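PDB 2R5S: thioredoxin domain-containing protein from Vibrio parahaemolyticus, which is of unknown function in detail but may act as a protein-disulfide reductase, this chain being its tetratricopeptide-repeat part. Local coordinates for residues E61-I66 against N73-L78. Numbering follows the deposited sequence.
Sequences ELLATI and NSYKSL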
loop_
_atom_site.group_PDB
_atom_site.type_symbol
_atom_site.label_atom_id
_atom_site.label_comp_id
_atom_site.label_asym_id
_atom_site.label_seq_id
_atom_site.Cartn_x
_atom_site.Cartn_y
_atom_site.Cartn_z
ATOM N N GLU A 61 -5.454 -7.500 8.537
ATOM C CA GLU A 61 -5.096 -7.807 9.885
ATOM C C GLU A 61 -5.961 -6.922 10.830
ATOM O O GLU A 61 -6.424 -7.368 11.897
ATOM C CB GLU A 61 -3.600 -7.557 9.968
ATOM C CG GLU A 61 -2.939 -7.511 11.316
ATOM C CD GLU A 61 -1.787 -6.456 11.334
ATOM O OE1 GLU A 61 -0.933 -6.466 10.403
ATOM O OE2 GLU A 61 -1.768 -5.599 12.251
ATOM N N LEU A 62 -6.190 -5.670 10.456
ATOM C CA LEU A 62 -7.202 -4.880 11.190
ATOM C C LEU A 62 -8.584 -5.490 11.120
ATOM O O LEU A 62 -9.223 -5.692 12.156
ATOM C CB LEU A 62 -7.343 -3.413 10.727
ATOM C CG LEU A 62 -8.295 -2.597 11.592
ATOM C CD1 LEU A 62 -7.778 -2.584 13.059
ATOM C CD2 LEU A 62 -8.321 -1.209 11.041
ATOM N N LEU A 63 -9.065 -5.743 9.922
ATOM C CA LEU A 63 -10.399 -6.419 9.808
ATOM C C LEU A 63 -10.617 -7.661 10.618
ATOM O O LEU A 63 -11.728 -7.941 10.963
ATOM C CB LEU A 63 -10.734 -6.721 8.392
ATOM C CG LEU A 63 -10.930 -5.424 7.619
ATOM C CD1 LEU A 63 -10.910 -5.777 6.205
ATOM C CD2 LEU A 63 -12.259 -4.848 7.999
ATOM N N ALA A 64 -9.553 -8.377 10.958
ATOM C CA ALA A 64 -9.620 -9.645 11.713
ATOM C C ALA A 64 -9.870 -9.443 13.199
ATOM O O ALA A 64 -10.104 -10.414 13.946
ATOM C CB ALA A 64 -8.321 -10.413 11.538
ATOM N N THR A 65 -9.788 -8.190 13.650
ATOM C CA THR A 65 -10.090 -7.841 15.046
ATOM C C THR A 65 -11.479 -7.134 15.181
ATOM O O THR A 65 -11.777 -6.543 16.219
ATOM C CB THR A 65 -9.016 -6.839 15.621
ATOM O OG1 THR A 65 -9.218 -5.538 15.004
ATOM C CG2 THR A 65 -7.580 -7.326 15.396
ATOM N N ILE A 66 -12.301 -7.123 14.136
ATOM C CA ILE A 66 -13.571 -6.407 14.265
ATOM C C ILE A 66 -14.412 -7.430 15.001
ATOM O O ILE A 66 -14.515 -8.551 14.465
ATOM C CB ILE A 66 -14.255 -6.208 12.953
ATOM C CG1 ILE A 66 -13.318 -5.513 11.985
ATOM C CG2 ILE A 66 -15.592 -5.383 13.168
ATOM C CD1 ILE A 66 -13.104 -4.056 12.274
ATOM N N ASN A 73 -22.775 -4.216 7.646
ATOM C CA ASN A 73 -22.899 -4.126 6.209
ATOM C C ASN A 73 -21.613 -3.550 5.625
ATOM O O ASN A 73 -21.125 -3.986 4.585
ATOM C CB ASN A 73 -24.051 -3.178 5.850
ATOM C CG ASN A 73 -24.951 -3.722 4.773
ATOM O OD1 ASN A 73 -26.142 -3.409 4.747
ATOM N ND2 ASN A 73 -24.405 -4.545 3.884
ATOM N N SER A 74 -21.047 -2.569 6.291
ATOM C CA SER A 74 -19.896 -1.939 5.735
ATOM C C SER A 74 -18.697 -2.897 5.908
ATOM O O SER A 74 -17.925 -3.060 4.999
ATOM C CB SER A 74 -19.691 -0.561 6.348
ATOM O OG SER A 74 -19.447 -0.653 7.738
ATOM N N TYR A 75 -18.597 -3.581 7.029
ATOM C CA TYR A 75 -17.543 -4.573 7.287
ATOM C C TYR A 75 -17.622 -5.669 6.224
ATOM O O TYR A 75 -16.622 -5.958 5.585
ATOM C CB TYR A 75 -17.787 -5.200 8.640
ATOM C CG TYR A 75 -17.024 -6.482 8.906
ATOM C CD1 TYR A 75 -15.712 -6.462 9.376
ATOM C CD2 TYR A 75 -17.618 -7.704 8.685
ATOM C CE1 TYR A 75 -15.006 -7.656 9.595
ATOM C CE2 TYR A 75 -16.943 -8.859 8.897
ATOM C CZ TYR A 75 -15.644 -8.831 9.374
ATOM O OH TYR A 75 -14.998 -10.036 9.605
ATOM N N LYS A 76 -18.809 -6.247 6.003
ATOM C CA LYS A 76 -19.013 -7.237 4.916
ATOM C C LYS A 76 -18.467 -6.780 3.586
ATOM O O LYS A 76 -17.651 -7.451 2.993
ATOM C CB LYS A 76 -20.513 -7.720 4.779
ATOM C CG LYS A 76 -20.894 -8.642 5.941
ATOM C CD LYS A 76 -22.379 -8.883 6.199
ATOM C CE LYS A 76 -22.664 -8.546 7.671
ATOM N NZ LYS A 76 -23.768 -9.280 8.329
ATOM N N SER A 77 -18.909 -5.633 3.111
ATOM C CA SER A 77 -18.451 -5.143 1.844
ATOM C C SER A 77 -16.901 -5.001 1.853
ATOM O O SER A 77 -16.286 -5.176 0.807
ATOM C CB SER A 77 -19.131 -3.812 1.505
ATOM O OG SER A 77 -20.484 -4.100 1.092
ATOM N N LEU A 78 -16.290 -4.689 3.001
ATOM C CA LEU A 78 -14.849 -4.501 3.077
ATOM C C LEU A 78 -14.081 -5.846 3.005
ATOM O O LEU A 78 -12.961 -5.926 2.448
ATOM C CB LEU A 78 -14.471 -3.804 4.421
ATOM C CG LEU A 78 -14.086 -2.290 4.557
ATOM C CD1 LEU A 78 -14.790 -1.379 3.540
ATOM C CD2 LEU A 78 -14.289 -1.808 6.024
#
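With its CG swung opposite the backbone N (chi1 165°), the side chain of Tyr75 leaves the first turn of helix 73-88 and reaches toward Leu63 and Ile66. Leu63 answers with CG placed beside its own backbone N (chi1 -66°), which carries CD2 to within 4.1 Å of Tyr75 CD1. A long aromatic side chain suits this place because the CA-CB bond of Tyr75 does not point at residues 61-66, yet the ring extends far enough to touch them. Beta-branched Ile66 can offer CB, CG1 and CG2 together to the ring: its CG1 lies 3.6 Å from Tyr75 CE1, the two side chains running past one another in opposite senses. The ring edge also meets a polar group, Leu63 O, near the ring plane and 3.6 Å from Tyr75 CE1. That carbonyl begins the type I turn from Leu63 to Ile66, where it takes a weak bond from Ile66 N.

The contact lies within a tetratricopeptide-repeat region, a stack of antiparallel helix pairs, and joins the C-terminal part of helix 56-63 to the start of helix 73-88. Leu78 extends the apolar seam, its CD2 4.2 Å from Leu63 CD2, with the side chains nearly perpendicular; both leucines are buried, and their methyls meet without a polar group needing a partner. Leu63 and Ile66 also rest on Ala47 and Leu44 of helix 40-52. Just before the turn, Leu62 O receives Thr65 OG1 at 2.9 Å, in its carbonyl plane, and also accepts a hydrogen bond from Thr65 N; a threonine hydroxyl fits here, since it bonds to Lys43 NZ as well.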